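Local coordinates for TqaL (Neurospora crassa, PDB 7EEH), which belongs to the 2OG-Fe dioxygenase family of the cupin clan and holds an iron(III) ion within its beta fold, at residues 30-35 with 248-253; 56-61 with 194-199; 78-83 with 292-297. The protein carries 1 engineered substitution. All coordinates share one frame; numbering follows the deposited sequence.

In the fold
All three contacts reach the same eight-stranded antiparallel sheet. Interaction 1 sits at its outermost strand 33-36 and reaches strand 252-255 of the smaller sheet; interactions 2 and 3 use the inner strands 190-199 and 74-84. Their centres are 24 to 25 Å apart, and interactions 1 and 2 lie on opposite sides of the chain's centre. Along the chain the segments run 30-35, 56-61, 78-83, 194-199, 248-253 and 292-297, so both segments of interaction 2 fall between those of interaction 1, while interaction 3 alternates with each. Residues distant in sequence thus meet at separate points of one sheet, and only interaction 1 includes a ligand of the iron(III) ion.

Interaction 1. Residues 30-35 with 248-253; sequences TNRSIF and DTENKH. With FE (Fe (III) ion), chain H.
Glu250 and Asn251 carry the contact, both directed at Arg32, the first residue after helix 12-31 to leave helical geometry, whose positive phi turns the chain into strand 33-36. Following 248-253 in order, Asp248 points away from 30-35 and instead makes a salt bridge with Arg149 and accepts from the backbone N of Asp186.

Glu250 comes next, its chain extended beyond CG, and meets the Arg32 guanidinium at its edge. The planes of guanidinium and carboxylate are only 7° apart, nearly coplanar, and the grip is side-on: Arg32 NE lies 2.7 Å from Glu250 OE1, and Arg32 NH2 lies 2.9 Å from Glu250 OE2 on its syn lone pair. A weak third bond runs from Arg32 NH2 to Glu250 OE1. Bends at chi2 and chi3 (-49° and -75°) fold the arginine so that NE as well as an outer nitrogen faces the carboxylate. Arg32 NH1 and NH2 also donate to the carbonyls of Ile29 and Gln145, which should restrict the guanidinium's rotation.

Asn251 uses both ends of its amide. Asn251 ND2 donates to Arg32 O at 3.2 Å, from above the carbonyl plane and not along a lone pair; its stronger partner is Val247 O. Asn251 OD1, which also accepts from Arg232 NH2, takes a hydrogen from a water 3.2 Å away. That water also donates to Asn31 O (2.7 Å) and accepts from Ser33 OG (2.8 Å), tying the helix end and strand start to Asn251.

Two residues on, strand 252-255 has begun, and His253 NE2 binds the iron(III) ion at 2.1 Å. With His184 and Asp186 it forms the facial triad of two histidines and one carboxylate characteristic of iron-dependent dioxygenases of the cupin fold.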
loop_
_atom_site.group_PDB
_atom_site.type_symbol
_atom_site.label_atom_id
_atom_site.label_comp_id
_atom_site.label_asym_id
_atom_site.label_seq_id
_atom_site.Cartn_x
_atom_site.Cartn_y
_atom_site.Cartn_z
ATOM N N THR B 30 -15.923 15.215 -5.852
ATOM C CA THR B 30 -16.436 15.945 -4.693
ATOM C C THR B 30 -16.120 17.428 -4.783
ATOM O O THR B 30 -16.992 18.270 -4.555
ATOM C CB THR B 30 -15.858 15.356 -3.402
ATOM O OG1 THR B 30 -16.366 14.033 -3.246
ATOM C CG2 THR B 30 -16.281 16.182 -2.205
ATOM N N ASN B 31 -14.881 17.773 -5.136
ATOM C CA ASN B 31 -14.440 19.151 -5.030
ATOM C C ASN B 31 -14.460 19.914 -6.349
ATOM O O ASN B 31 -14.344 21.142 -6.323
ATOM C CB ASN B 31 -13.030 19.206 -4.443
ATOM C CG ASN B 31 -12.985 18.721 -3.018
ATOM O OD1 ASN B 31 -13.942 18.900 -2.257
ATOM N ND2 ASN B 31 -11.875 18.102 -2.643
ATOM N N ARG B 32 -14.587 19.229 -7.486
ATOM C CA ARG B 32 -14.602 19.804 -8.835
ATOM C C ARG B 32 -13.255 20.391 -9.253
ATOM O O ARG B 32 -13.169 21.060 -10.311
ATOM C CB ARG B 32 -15.708 20.854 -8.996
ATOM C CG ARG B 32 -17.026 20.491 -8.291
ATOM C CD ARG B 32 -17.482 19.079 -8.610
ATOM N NE ARG B 32 -18.035 18.990 -9.950
ATOM C CZ ARG B 32 -18.397 17.860 -10.538
ATOM N NH1 ARG B 32 -18.266 16.694 -9.906
ATOM N NH2 ARG B 32 -18.897 17.899 -11.759
ATOM N N SER B 33 -12.210 20.170 -8.458
ATOM C CA SER B 33 -10.821 20.380 -8.854
ATOM C C SER B 33 -9.929 19.624 -7.881
ATOM O O SER B 33 -10.354 19.274 -6.780
ATOM C CB SER B 33 -10.435 21.856 -8.880
ATOM O OG SER B 33 -10.336 22.390 -7.576
ATOM N N ILE B 34 -8.693 19.354 -8.313
ATOM C CA ILE B 34 -7.681 18.733 -7.467
ATOM C C ILE B 34 -6.331 19.332 -7.815
ATOM O O ILE B 34 -6.047 19.644 -8.977
ATOM C CB ILE B 34 -7.583 17.198 -7.624
ATOM C CG1 ILE B 34 -7.423 16.793 -9.101
ATOM C CG2 ILE B 34 -8.771 16.504 -6.990
ATOM C CD1 ILE B 34 -7.106 15.310 -9.266
ATOM N N PHE B 35 -5.482 19.466 -6.804
ATOM C CA PHE B 35 -4.089 19.839 -7.007
ATOM C C PHE B 35 -3.228 18.701 -6.495
ATOM O O PHE B 35 -3.431 18.222 -5.378
ATOM C CB PHE B 35 -3.748 21.145 -6.297
ATOM C CG PHE B 35 -2.328 21.617 -6.543
ATOM C CD1 PHE B 35 -1.953 22.119 -7.782
ATOM C CD2 PHE B 35 -1.376 21.561 -5.531
ATOM C CE1 PHE B 35 -0.650 22.563 -8.006
ATOM C CE2 PHE B 35 -0.074 21.992 -5.759
ATOM C CZ PHE B 35 0.280 22.496 -6.998
ATOM N N ASP B 248 -13.987 22.779 -15.995
ATOM C CA ASP B 248 -13.916 24.128 -16.558
ATOM C C ASP B 248 -15.286 24.790 -16.658
ATOM O O ASP B 248 -15.368 26.022 -16.751
ATOM C CB ASP B 248 -13.260 24.074 -17.942
ATOM C CG ASP B 248 -13.065 25.460 -18.559
ATOM O OD1 ASP B 248 -12.430 26.323 -17.920
ATOM O OD2 ASP B 248 -13.559 25.675 -19.685
ATOM N N THR B 249 -16.355 23.995 -16.641
ATOM C CA THR B 249 -17.720 24.488 -16.722
ATOM C C THR B 249 -18.299 24.879 -15.369
ATOM O O THR B 249 -19.359 25.508 -15.325
ATOM C CB THR B 249 -18.618 23.425 -17.356
ATOM O OG1 THR B 249 -18.374 22.171 -16.713
ATOM C CG2 THR B 249 -18.318 23.277 -18.838
ATOM N N GLU B 250 -17.641 24.535 -14.270
ATOM C CA GLU B 250 -18.202 24.799 -12.951
ATOM C C GLU B 250 -17.312 25.677 -12.092
ATOM O O GLU B 250 -17.684 25.980 -10.953
ATOM C CB GLU B 250 -18.496 23.478 -12.223
ATOM C CG GLU B 250 -19.428 22.587 -13.013
ATOM C CD GLU B 250 -19.483 21.184 -12.472
ATOM O OE1 GLU B 250 -19.174 21.009 -11.273
ATOM O OE2 GLU B 250 -19.806 20.266 -13.258
ATOM N N ASN B 251 -16.154 26.090 -12.609
ATOM C CA ASN B 251 -15.218 27.001 -11.964
ATOM C C ASN B 251 -14.826 28.070 -12.964
ATOM O O ASN B 251 -14.874 27.844 -14.173
ATOM C CB ASN B 251 -13.909 26.334 -11.527
ATOM C CG ASN B 251 -14.115 25.185 -10.592
ATOM O OD1 ASN B 251 -14.216 25.379 -9.384
ATOM N ND2 ASN B 251 -14.151 23.966 -11.136
ATOM N N LYS B 252 -14.567 29.269 -12.468
ATOM C CA LYS B 252 -13.852 30.266 -13.242
ATOM C C LYS B 252 -12.455 30.299 -12.658
ATOM O O LYS B 252 -12.244 29.845 -11.526
ATOM C CB LYS B 252 -14.511 31.658 -13.181
ATOM C CG LYS B 252 -15.777 31.814 -13.993
ATOM C CD LYS B 252 -16.509 33.136 -13.776
ATOM C CE LYS B 252 -17.871 33.139 -14.494
ATOM N NZ LYS B 252 -18.726 34.328 -14.166
ATOM N N HIS B 253 -11.491 30.799 -13.429
ATOM C CA HIS B 253 -10.142 30.852 -12.895
ATOM C C HIS B 253 -9.405 32.063 -13.450
ATOM O O HIS B 253 -9.853 32.719 -14.388
ATOM C CB HIS B 253 -9.372 29.553 -13.177
ATOM C CG HIS B 253 -9.252 29.218 -14.627
ATOM N ND1 HIS B 253 -10.258 28.589 -15.338
ATOM C CD2 HIS B 253 -8.236 29.413 -15.504
ATOM C CE1 HIS B 253 -9.863 28.412 -16.585
ATOM N NE2 HIS B 253 -8.644 28.909 -16.714
HETATM FE FE FE H . -7.585 29.440 -18.500
HETATM O O HOH W 1 -12.981 23.343 -7.237
HETATM O O HOH W 2 -6.793 30.235 -20.483
#

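Interaction 2. Residues 56-61 with 194-199; sequences DALQRV and TYLGSK
Leu196 fills the contact between strand 190-199 and the 56-61 segment, which continues from helix 52-58, supplying 87 of the 160 Å² buried by both sides. The apolar part comes first. Leu196 CD2 approaches Leu58 CG at 3.8 Å, and the two leucine side chains cross at about a right angle, so a methyl meets a branch point and the chains do not lie alongside each other. Leu196 CG stands anti to its carbonyl carbon (chi1 -65°) with chi2 extended at -178°, which brings the isobutyl end nearer to 56-61 than its starting direction would suggest. The other methyl, Leu196 CD1, lies 3.8 Å from Leu58 O and 4.3 Å from Val61 CG1. CD2 therefore rests on the Leu58 side chain and also comes near its carbonyl, while CD1 adds Val61, three residues on. Leu124 of helix 122-125 touches both Leu58 and Val61, extending this apolar patch beyond the two segments.

The polar part is slighter, and no direct hydrogen bond crosses between the segments. Gln59 CG passes 3.8 Å from Leu196 O, a van der Waals approach at the exposed margin. A water donates to Leu196 O at 2.8 Å and is also placed next to Gln59 OE1, but the latter separation, 2.4 Å, is too short to be taken at face value, so that half of the bridge is doubtful.

Backbone evidence explains the local shape of the strand. Leu196 and Gly197 both face Asp270 on strand 267-277, and Leu196 departs from extended geometry with psi -33°. Leucine packing against this helical segment is thus combined with a classic beta bulge in the central antiparallel sheet of a cupin fold.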
loop_
_atom_site.group_PDB
_atom_site.type_symbol
_atom_site.label_atom_id
_atom_site.label_comp_id
_atom_site.label_asym_id
_atom_site.label_seq_id
_atom_site.Cartn_x
_atom_site.Cartn_y
_atom_site.Cartn_z
ATOM N N ASP B 56 13.225 12.818 -16.724
ATOM C CA ASP B 56 14.313 13.782 -16.870
ATOM C C ASP B 56 14.157 14.590 -18.152
ATOM O O ASP B 56 14.252 15.820 -18.143
ATOM C CB ASP B 56 15.665 13.065 -16.889
ATOM C CG ASP B 56 16.099 12.605 -15.531
ATOM O OD1 ASP B 56 15.620 13.166 -14.525
ATOM O OD2 ASP B 56 16.926 11.672 -15.471
ATOM N N ALA B 57 13.940 13.905 -19.272
ATOM C CA ALA B 57 13.864 14.587 -20.561
ATOM C C ALA B 57 12.680 15.538 -20.642
ATOM O O ALA B 57 12.708 16.488 -21.436
ATOM C CB ALA B 57 13.783 13.565 -21.694
ATOM N N LEU B 58 11.637 15.304 -19.846
ATOM C CA LEU B 58 10.509 16.223 -19.804
ATOM C C LEU B 58 10.911 17.595 -19.279
ATOM O O LEU B 58 10.246 18.588 -19.583
ATOM C CB LEU B 58 9.391 15.613 -18.945
ATOM C CG LEU B 58 7.939 15.900 -19.290
ATOM C CD1 LEU B 58 7.661 15.616 -20.747
ATOM C CD2 LEU B 58 6.998 15.083 -18.357
ATOM N N GLN B 59 11.996 17.682 -18.521
ATOM C CA GLN B 59 12.460 18.974 -18.036
ATOM C C GLN B 59 13.293 19.746 -19.059
ATOM O O GLN B 59 13.706 20.875 -18.769
ATOM C CB GLN B 59 13.240 18.766 -16.740
ATOM C CG GLN B 59 12.284 18.360 -15.637
ATOM C CD GLN B 59 12.958 18.007 -14.348
ATOM O OE1 GLN B 59 13.277 18.877 -13.549
ATOM N NE2 GLN B 59 13.149 16.718 -14.120
ATOM N N ARG B 60 13.523 19.175 -20.247
ATOM C CA ARG B 60 14.277 19.824 -21.308
ATOM C C ARG B 60 13.472 20.093 -22.572
ATOM O O ARG B 60 13.927 20.880 -23.410
ATOM C CB ARG B 60 15.491 18.971 -21.708
ATOM C CG ARG B 60 16.468 18.694 -20.592
ATOM C CD ARG B 60 17.500 17.667 -21.052
ATOM N NE ARG B 60 17.999 16.892 -19.918
ATOM C CZ ARG B 60 17.860 15.575 -19.780
ATOM N NH1 ARG B 60 17.250 14.857 -20.722
ATOM N NH2 ARG B 60 18.356 14.971 -18.706
ATOM N N VAL B 61 12.311 19.459 -22.743
ATOM C CA VAL B 61 11.593 19.546 -24.014
ATOM C C VAL B 61 11.126 20.976 -24.298
ATOM O O VAL B 61 10.994 21.380 -25.466
ATOM C CB VAL B 61 10.421 18.540 -24.023
ATOM C CG1 VAL B 61 9.398 18.880 -22.944
ATOM C CG2 VAL B 61 9.767 18.487 -25.396
ATOM N N THR B 194 0.140 21.367 -15.887
ATOM C CA THR B 194 1.210 20.615 -15.257
ATOM C C THR B 194 2.502 21.394 -15.446
ATOM O O THR B 194 2.813 21.825 -16.558
ATOM C CB THR B 194 1.307 19.217 -15.866
ATOM O OG1 THR B 194 0.138 18.463 -15.500
ATOM C CG2 THR B 194 2.555 18.479 -15.395
ATOM N N TYR B 195 3.225 21.597 -14.353
ATOM C CA TYR B 195 4.422 22.419 -14.324
ATOM C C TYR B 195 5.643 21.579 -14.666
ATOM O O TYR B 195 5.858 20.512 -14.082
ATOM C CB TYR B 195 4.551 23.034 -12.936
ATOM C CG TYR B 195 5.835 23.722 -12.584
ATOM C CD1 TYR B 195 6.928 23.002 -12.103
ATOM C CD2 TYR B 195 5.933 25.104 -12.648
ATOM C CE1 TYR B 195 8.103 23.648 -11.735
ATOM C CE2 TYR B 195 7.099 25.757 -12.285
ATOM C CZ TYR B 195 8.175 25.026 -11.831
ATOM O OH TYR B 195 9.325 25.683 -11.460
ATOM N N LEU B 196 6.441 22.058 -15.611
ATOM C CA LEU B 196 7.656 21.356 -15.997
ATOM C C LEU B 196 8.921 21.967 -15.411
ATOM O O LEU B 196 9.880 21.231 -15.154
ATOM C CB LEU B 196 7.793 21.321 -17.524
ATOM C CG LEU B 196 6.724 20.521 -18.264
ATOM C CD1 LEU B 196 7.023 20.533 -19.781
ATOM C CD2 LEU B 196 6.672 19.098 -17.682
ATOM N N GLY B 197 8.955 23.278 -15.226
ATOM C CA GLY B 197 10.127 23.943 -14.693
ATOM C C GLY B 197 9.956 25.443 -14.809
ATOM O O GLY B 197 8.955 25.939 -15.335
ATOM N N SER B 198 10.962 26.161 -14.312
ATOM C CA SER B 198 10.994 27.616 -14.407
ATOM C C SER B 198 12.421 28.122 -14.199
ATOM O O SER B 198 13.319 27.367 -13.823
ATOM C CB SER B 198 10.062 28.251 -13.391
ATOM O OG SER B 198 10.591 28.130 -12.082
ATOM N N LYS B 199 12.602 29.428 -14.420
ATOM C CA LYS B 199 13.909 30.086 -14.350
ATOM C C LYS B 199 13.727 31.489 -13.790
ATOM O O LYS B 199 12.994 32.291 -14.378
ATOM C CB LYS B 199 14.564 30.154 -15.732
ATOM C CG LYS B 199 16.088 30.389 -15.731
ATOM C CD LYS B 199 16.636 30.552 -17.166
ATOM C CE LYS B 199 16.203 31.883 -17.807
ATOM N NZ LYS B 199 16.795 32.126 -19.160
HETATM O O HOH W 3 12.277 21.099 -13.757
#

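Interaction 3. Residues 78-83 with 292-297; sequences NGRFCF and IDSFRP
Arg80 and Ser294 make the close part of this contact, side chain to backbone. The guanidinium meets Ser294 O at its edge, near its plane: Arg80 NH2 is 2.5 Å away in an almost straight bond (176°), although so short a separation is probably somewhat underestimated. A weak second bond runs from Arg80 NH1 to Ser294 O at 3.3 Å, so one carbonyl oxygen faces both outer nitrogens. The bend at chi3 (65°) turns the end of the arginine to this position, and NH1 also donates to Glu94 O.

The Ser294 side chain serves its own loop: OG accepts from Arg296 N at 3.3 Å, an ST turn, and is also hydrogen-bonded to Glu94 OE2.

The looser part is the apolar one, where buried Cys82 meets partly exposed Phe295. Cys82 SG lies 3.9 Å from Phe295 CD1 and 4.9 Å from the ring centroid, 66° off the ring normal, so this sulfur-aromatic contact is oblique. Arg296 and Pro297, both exposed, start their side chains away from the strand.

Among its neighbours, the loop 292-297 lies against strand 74-84, where Phe295 also touches Val160 of strand 158-170 and Cys82 touches Arg91 of strand 89-92. Phe83 points away from the loop and packs on Leu134 of helix 128-141, placing the sheet between loop and helix.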
loop_
_atom_site.group_PDB
_atom_site.type_symbol
_atom_site.label_atom_id
_atom_site.label_comp_id
_atom_site.label_asym_id
_atom_site.label_seq_id
_atom_site.Cartn_x
_atom_site.Cartn_y
_atom_site.Cartn_z
ATOM N N ASN B 78 1.860 23.062 -29.995
ATOM C CA ASN B 78 0.591 22.462 -29.610
ATOM C C ASN B 78 0.257 21.278 -30.501
ATOM O O ASN B 78 0.823 21.096 -31.584
ATOM C CB ASN B 78 -0.554 23.472 -29.641
ATOM C CG ASN B 78 -0.889 23.914 -31.038
ATOM O OD1 ASN B 78 -1.756 23.336 -31.686
ATOM N ND2 ASN B 78 -0.194 24.935 -31.519
ATOM N N GLY B 79 -0.675 20.469 -30.012
ATOM C CA GLY B 79 -1.155 19.313 -30.740
ATOM C C GLY B 79 -2.516 18.906 -30.230
ATOM O O GLY B 79 -2.842 19.104 -29.053
ATOM N N ARG B 80 -3.326 18.350 -31.131
ATOM C CA ARG B 80 -4.647 17.842 -30.797
ATOM C C ARG B 80 -4.550 16.344 -30.578
ATOM O O ARG B 80 -3.943 15.633 -31.389
ATOM C CB ARG B 80 -5.663 18.130 -31.904
ATOM C CG ARG B 80 -6.010 19.594 -32.111
ATOM C CD ARG B 80 -6.764 19.787 -33.433
ATOM N NE ARG B 80 -8.054 19.129 -33.415
ATOM C CZ ARG B 80 -8.431 18.131 -34.210
ATOM N NH1 ARG B 80 -7.632 17.639 -35.151
ATOM N NH2 ARG B 80 -9.638 17.631 -34.051
ATOM N N PHE B 81 -5.154 15.872 -29.491
ATOM C CA PHE B 81 -5.255 14.452 -29.202
ATOM C C PHE B 81 -6.719 14.091 -29.029
ATOM O O PHE B 81 -7.566 14.951 -28.797
ATOM C CB PHE B 81 -4.463 14.065 -27.954
ATOM C CG PHE B 81 -2.996 14.360 -28.055
ATOM C CD1 PHE B 81 -2.508 15.621 -27.749
ATOM C CD2 PHE B 81 -2.106 13.380 -28.460
ATOM C CE1 PHE B 81 -1.152 15.901 -27.848
ATOM C CE2 PHE B 81 -0.747 13.651 -28.566
ATOM C CZ PHE B 81 -0.272 14.914 -28.260
ATOM N N CYS B 82 -7.005 12.805 -29.173
ATOM C CA CYS B 82 -8.339 12.255 -29.002
ATOM C C CYS B 82 -8.304 11.216 -27.890
ATOM O O CYS B 82 -7.541 10.247 -27.962
ATOM C CB CYS B 82 -8.846 11.619 -30.300
ATOM S SG CYS B 82 -10.402 10.720 -30.076
ATOM N N PHE B 83 -9.099 11.430 -26.851
ATOM C CA PHE B 83 -9.412 10.358 -25.915
ATOM C C PHE B 83 -10.549 9.546 -26.534
ATOM O O PHE B 83 -11.678 10.029 -26.634
ATOM C CB PHE B 83 -9.800 10.926 -24.553
ATOM C CG PHE B 83 -8.640 11.472 -23.750
ATOM C CD1 PHE B 83 -7.689 10.626 -23.212
ATOM C CD2 PHE B 83 -8.530 12.832 -23.509
ATOM C CE1 PHE B 83 -6.644 11.128 -22.448
ATOM C CE2 PHE B 83 -7.488 13.343 -22.755
ATOM C CZ PHE B 83 -6.541 12.489 -22.226
ATOM N N ILE B 292 -16.929 21.665 -37.287
ATOM C CA ILE B 292 -16.824 20.410 -36.564
ATOM C C ILE B 292 -15.358 20.053 -36.344
ATOM O O ILE B 292 -14.455 20.517 -37.052
ATOM C CB ILE B 292 -17.584 19.269 -37.280
ATOM C CG1 ILE B 292 -17.088 19.047 -38.715
ATOM C CG2 ILE B 292 -19.080 19.549 -37.281
ATOM C CD1 ILE B 292 -15.784 18.243 -38.871
ATOM N N ASP B 293 -15.128 19.197 -35.352
ATOM C CA ASP B 293 -13.800 18.686 -35.060
ATOM C C ASP B 293 -13.457 17.548 -36.005
ATOM O O ASP B 293 -14.272 16.645 -36.227
ATOM C CB ASP B 293 -13.734 18.196 -33.617
ATOM C CG ASP B 293 -13.990 19.295 -32.637
ATOM O OD1 ASP B 293 -13.179 20.238 -32.616
ATOM O OD2 ASP B 293 -14.999 19.225 -31.907
ATOM N N SER B 294 -12.252 17.578 -36.554
ATOM C CA SER B 294 -11.768 16.467 -37.350
ATOM C C SER B 294 -11.122 15.446 -36.427
ATOM O O SER B 294 -10.341 15.811 -35.544
ATOM C CB SER B 294 -10.759 16.945 -38.395
ATOM O OG SER B 294 -9.825 15.923 -38.686
ATOM N N PHE B 295 -11.438 14.170 -36.630
ATOM C CA PHE B 295 -10.815 13.097 -35.870
ATOM C C PHE B 295 -9.861 12.263 -36.718
ATOM O O PHE B 295 -9.476 11.159 -36.317
ATOM C CB PHE B 295 -11.881 12.225 -35.212
ATOM C CG PHE B 295 -12.564 12.900 -34.053
ATOM C CD1 PHE B 295 -11.942 12.972 -32.811
ATOM C CD2 PHE B 295 -13.804 13.494 -34.215
ATOM C CE1 PHE B 295 -12.558 13.605 -31.743
ATOM C CE2 PHE B 295 -14.436 14.133 -33.152
ATOM C CZ PHE B 295 -13.812 14.186 -31.915
ATOM N N ARG B 296 -9.446 12.785 -37.864
ATOM C CA ARG B 296 -8.427 12.114 -38.654
ATOM C C ARG B 296 -7.125 12.049 -37.860
ATOM O O ARG B 296 -6.672 13.072 -37.330
ATOM C CB ARG B 296 -8.214 12.847 -39.978
ATOM C CG ARG B 296 -9.490 12.913 -40.812
ATOM C CD ARG B 296 -9.258 13.518 -42.190
ATOM N NE ARG B 296 -8.148 12.877 -42.885
ATOM C CZ ARG B 296 -8.213 11.686 -43.474
ATOM N NH1 ARG B 296 -9.346 10.988 -43.457
ATOM N NH2 ARG B 296 -7.141 11.193 -44.084
ATOM N N PRO B 297 -6.512 10.882 -37.731
ATOM C CA PRO B 297 -5.226 10.806 -37.041
ATOM C C PRO B 297 -4.140 11.507 -37.844
ATOM O O PRO B 297 -4.270 11.758 -39.047
ATOM C CB PRO B 297 -4.964 9.301 -36.927
ATOM C CG PRO B 297 -5.839 8.679 -37.959
ATOM C CD PRO B 297 -7.030 9.558 -38.104
#